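Local structure of N2152 (Neocallimastix frontalis, 5U22) at residues 245-250 against 276-281. The protein is a family 39 glycoside hydrolase of an anaerobic rumen fungus that probably hydrolyses several rare arabinosyl substrates. Numbering follows the deposited sequence.
With BTB (2-[bis-(2-hydroxy-ethyl)-amino]-2-hydroxymethyl-propane-1,3-diol), chain B.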
ATOM      1  N   ASN A 245       2.722   3.830   4.397  1.00 13.71           N
ATOM      2  CA  ASN A 245       3.830   3.503   3.515  1.00 17.17           C
ATOM      3  C   ASN A 245       4.711   2.389   4.052  1.00 13.67           C
ATOM      4  O   ASN A 245       5.790   2.154   3.501  1.00 14.62           O
ATOM      5  CB  ASN A 245       4.648   4.760   3.147  1.00 21.02           C
ATOM      6  CG  ASN A 245       5.187   5.521   4.343  1.00 19.05           C
ATOM      7  OD1 ASN A 245       5.307   4.983   5.445  1.00 18.66           O
ATOM      8  ND2 ASN A 245       5.548   6.783   4.118  1.00 16.80           N
ATOM      9  N   GLU A 246       4.246   1.673   5.080  1.00 16.60           N
ATOM     10  CA  GLU A 246       4.687   0.311   5.387  1.00 12.76           C
ATOM     11  C   GLU A 246       3.489  -0.444   5.934  1.00 17.07           C
ATOM     12  O   GLU A 246       2.859   0.029   6.882  1.00 14.40           O
ATOM     13  CB  GLU A 246       5.824   0.280   6.419  1.00 11.85           C
ATOM     14  CG  GLU A 246       7.132   0.954   5.935  1.00 14.35           C
ATOM     15  CD  GLU A 246       8.261   0.776   6.923  1.00 16.67           C
ATOM     16  OE1 GLU A 246       8.257  -0.264   7.606  1.00 15.81           O
ATOM     17  OE2 GLU A 246       9.134   1.669   7.021  1.00 16.20           O
ATOM     18  N   TYR A 247       3.168  -1.606   5.357  1.00 13.15           N
ATOM     19  CA  TYR A 247       2.090  -2.415   5.920  1.00 13.30           C
ATOM     20  C   TYR A 247       2.390  -3.901   5.805  1.00 16.43           C
ATOM     21  O   TYR A 247       2.945  -4.357   4.804  1.00 15.88           O
ATOM     22  CB  TYR A 247       0.725  -2.120   5.262  1.00 13.20           C
ATOM     23  CG  TYR A 247       0.524  -2.521   3.804  1.00 13.41           C
ATOM     24  CD1 TYR A 247       0.670  -1.589   2.780  1.00 12.65           C
ATOM     25  CD2 TYR A 247       0.099  -3.801   3.462  1.00 12.87           C
ATOM     26  CE1 TYR A 247       0.454  -1.937   1.453  1.00 15.89           C
ATOM     27  CE2 TYR A 247      -0.111  -4.160   2.145  1.00 15.47           C
ATOM     28  CZ  TYR A 247       0.057  -3.229   1.147  1.00 16.77           C
ATOM     29  OH  TYR A 247      -0.165  -3.585  -0.161  1.00 15.96           O
ATOM     30  N   CYS A 248       1.984  -4.652   6.828  1.00 13.74           N
ATOM     31  CA  CYS A 248       2.222  -6.092   6.889  1.00 14.00           C
ATOM     32  C   CYS A 248       1.414  -6.660   8.038  1.00 16.80           C
ATOM     33  O   CYS A 248       1.151  -5.964   9.020  1.00 14.88           O
ATOM     34  CB  CYS A 248       3.711  -6.394   7.103  1.00 15.77           C
ATOM     35  SG  CYS A 248       4.205  -8.131   6.938  1.00 16.80           S
ATOM     36  N   ASP A 249       1.014  -7.923   7.901  1.00 15.21           N
ATOM     37  CA  ASP A 249       0.491  -8.664   9.039  1.00 14.87           C
ATOM     38  C   ASP A 249       1.491  -8.625  10.190  1.00 15.00           C
ATOM     39  O   ASP A 249       2.698  -8.474   9.979  1.00 13.66           O
ATOM     40  CB  ASP A 249       0.223 -10.120   8.638  1.00 15.83           C
ATOM     41  CG  ASP A 249      -0.477 -10.892   9.730  1.00 19.43           C
ATOM     42  OD1 ASP A 249      -1.706 -10.740   9.847  1.00 16.00           O
ATOM     43  OD2 ASP A 249       0.196 -11.617  10.492  1.00 17.68           O
ATOM     44  N   GLU A 250       0.984  -8.773  11.421  1.00 15.18           N
ATOM     45  CA  GLU A 250       1.869  -8.819  12.585  1.00 17.57           C
ATOM     46  C   GLU A 250       2.961  -9.872  12.431  1.00 17.52           C
ATOM     47  O   GLU A 250       4.090  -9.670  12.901  1.00 18.61           O
ATOM     48  CB  GLU A 250       1.056  -9.078  13.863  1.00 20.81           C
ATOM     49  CG  GLU A 250       0.285 -10.416  13.900  1.00 22.93           C
ATOM     50  CD  GLU A 250      -0.955 -10.353  14.792  1.00 26.06           C
ATOM     51  OE1 GLU A 250      -1.870  -9.567  14.471  1.00 19.62           O
ATOM     52  OE2 GLU A 250      -1.012 -11.076  15.818  1.00 23.13           O
ATOM     53  N   GLY A 276      -0.445   2.893  -0.386  1.00 12.65           N
ATOM     54  CA  GLY A 276       0.044   1.988   0.635  1.00 17.27           C
ATOM     55  C   GLY A 276       1.244   1.223   0.116  1.00 15.80           C
ATOM     56  O   GLY A 276       1.260   0.839  -1.057  1.00 17.53           O
ATOM     57  N   MET A 277       2.258   1.012   0.955  1.00 13.31           N
ATOM     58  CA  MET A 277       3.464   0.289   0.565  1.00 16.07           C
ATOM     59  C   MET A 277       3.688  -0.891   1.496  1.00 15.55           C
ATOM     60  O   MET A 277       3.633  -0.743   2.717  1.00 14.66           O
ATOM     61  CB  MET A 277       4.700   1.193   0.602  1.00 15.32           C
ATOM     62  CG  MET A 277       4.905   2.037  -0.635  1.00 12.15           C
ATOM     63  SD  MET A 277       4.774   3.809  -0.362  1.00 35.46           S
ATOM     64  CE  MET A 277       3.057   3.874  -0.061  1.00  7.61           C
ATOM     65  N   ILE A 278       4.002  -2.049   0.910  1.00 15.21           N
ATOM     66  CA  ILE A 278       4.362  -3.210   1.700  1.00 13.60           C
ATOM     67  C   ILE A 278       5.667  -2.948   2.463  1.00 16.51           C
ATOM     68  O   ILE A 278       6.538  -2.189   2.014  1.00 14.71           O
ATOM     69  CB  ILE A 278       4.470  -4.435   0.776  1.00 13.00           C
ATOM     70  CG1 ILE A 278       3.120  -4.676   0.093  1.00 14.28           C
ATOM     71  CG2 ILE A 278       4.886  -5.696   1.542  1.00 11.76           C
ATOM     72  CD1 ILE A 278       3.210  -5.675  -1.031  1.00 16.77           C
ATOM     73  N   THR A 279       5.786  -3.566   3.641  1.00 13.09           N
ATOM     74  CA  THR A 279       7.000  -3.495   4.442  1.00 13.71           C
ATOM     75  C   THR A 279       8.210  -4.040   3.690  1.00 17.61           C
ATOM     76  O   THR A 279       8.108  -4.657   2.621  1.00 16.59           O
ATOM     77  CB  THR A 279       6.845  -4.297   5.741  1.00 12.61           C
ATOM     78  OG1 THR A 279       6.250  -5.577   5.450  1.00 18.09           O
ATOM     79  CG2 THR A 279       5.996  -3.537   6.750  1.00 14.86           C
ATOM     80  N   TRP A 280       9.383  -3.794   4.285  1.00 13.71           N
ATOM     81  CA  TRP A 280      10.650  -4.431   3.905  1.00 11.45           C
ATOM     82  C   TRP A 280      11.213  -5.048   5.178  1.00 17.65           C
ATOM     83  O   TRP A 280      12.129  -4.498   5.799  1.00 19.08           O
ATOM     84  CB  TRP A 280      11.608  -3.427   3.293  1.00 14.36           C
ATOM     85  CG  TRP A 280      12.937  -4.014   2.888  1.00 14.91           C
ATOM     86  CD1 TRP A 280      13.160  -5.208   2.259  1.00 15.85           C
ATOM     87  CD2 TRP A 280      14.221  -3.422   3.097  1.00 19.63           C
ATOM     88  NE1 TRP A 280      14.505  -5.382   2.042  1.00 16.07           N
ATOM     89  CE2 TRP A 280      15.180  -4.306   2.562  1.00 13.59           C
ATOM     90  CE3 TRP A 280      14.653  -2.225   3.685  1.00 16.21           C
ATOM     91  CZ2 TRP A 280      16.545  -4.029   2.595  1.00 15.76           C
ATOM     92  CZ3 TRP A 280      16.003  -1.948   3.711  1.00 16.45           C
ATOM     93  CH2 TRP A 280      16.936  -2.844   3.169  1.00 18.78           C
ATOM     94  N   TRP A 281      10.649  -6.185   5.587  1.00 13.24           N
ATOM     95  CA  TRP A 281      11.140  -6.826   6.801  1.00 13.15           C
ATOM     96  C   TRP A 281      12.417  -7.624   6.584  1.00 17.70           C
ATOM     97  O   TRP A 281      13.160  -7.837   7.545  1.00 19.61           O
ATOM     98  CB  TRP A 281      10.082  -7.760   7.399  1.00 12.92           C
ATOM     99  CG  TRP A 281       9.071  -7.069   8.248  1.00 15.19           C
ATOM    100  CD1 TRP A 281       7.725  -7.020   8.039  1.00 17.12           C
ATOM    101  CD2 TRP A 281       9.321  -6.323   9.442  1.00 15.53           C
ATOM    102  NE1 TRP A 281       7.118  -6.300   9.038  1.00 15.61           N
ATOM    103  CE2 TRP A 281       8.078  -5.862   9.912  1.00 16.05           C
ATOM    104  CE3 TRP A 281      10.474  -6.019  10.174  1.00 15.99           C
ATOM    105  CZ2 TRP A 281       7.954  -5.098  11.067  1.00 18.14           C
ATOM    106  CZ3 TRP A 281      10.350  -5.267  11.318  1.00 18.11           C
ATOM    107  CH2 TRP A 281       9.098  -4.812  11.757  1.00 16.73           C
TER
HETATM  108  C1  BTB B 501      10.795   0.536   9.578  1.00 19.59           C
HETATM  109  O1  BTB B 501      11.251   1.007   8.322  1.00 20.23           O
HETATM  110  C2  BTB B 501      11.725  -0.689   9.938  1.00 21.28           C
HETATM  111  C3  BTB B 501      11.450  -1.132  11.418  1.00 21.67           C
HETATM  112  O3  BTB B 501      10.103  -0.924  11.769  1.00 21.01           O
HETATM  113  C4  BTB B 501      13.163  -0.099   9.892  1.00 20.90           C
HETATM  114  O4  BTB B 501      14.086  -0.965  10.529  1.00 27.93           O
HETATM  115  N   BTB B 501      11.442  -1.840   8.932  1.00 18.60           N
HETATM  116  C5  BTB B 501      10.124  -2.479   9.204  1.00 21.94           C
HETATM  117  C6  BTB B 501       9.598  -3.189   7.944  1.00 20.28           C
HETATM  118  O6  BTB B 501       9.582  -2.284   6.856  1.00 18.89           O
HETATM  119  C7  BTB B 501      12.479  -2.954   9.032  1.00 17.75           C
HETATM  120  C8  BTB B 501      13.532  -2.809   7.905  1.00 21.10           C
HETATM  121  O8  BTB B 501      12.965  -2.216   6.794  1.00 19.04           O
HETATM  122  O   HOH W   1       4.552  -6.625  10.578  1.00 14.86           O
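With CG set between its backbone N and carbonyl carbon (chi1 68°), Y247 lays its ring along the 276-278 strand: I278 CA sits over one face, 4.2 Å from the ring centroid and 12° off the normal, while G276 C meets the ring edge. I278 turns CG1 beside its own backbone N (chi1 -60°), bringing CG1 to 3.5 Å from Y247 OH; that hydroxyl is hydrogen-bonded to A40 O and Y306 OH. Between the backbones, T279 N donates to Y247 O at 3.2 Å, and Y247 N makes a short but bent, weak bond to M277 O. The bent chain of M277 carries SD back against N245 CB. These are neighbouring parallel strands of the TIM barrel, 242-247 and 275-278, linked through helix 258-270, and their C-terminal ends open onto the pocket holding the BTB molecule. The extended E246 reaches BTB with both carboxylate oxygens, OE1 accepting from O6 at 2.5 Å and OE2 from O1 at 2.6 Å; R68 forms a salt bridge to OE2. O6 also accepts from W280 N at 3.0 Å. E246 is placed as the nucleophile would be in a retaining family 39 enzyme, with E147, another BTB ligand, as the probable acid/base. W281 lays one indole face over BTB C6, and C248 SG lies at the edge of that indole, 3.9 Å from W281 CD1. A water bridges W281 NE1 and D249 O.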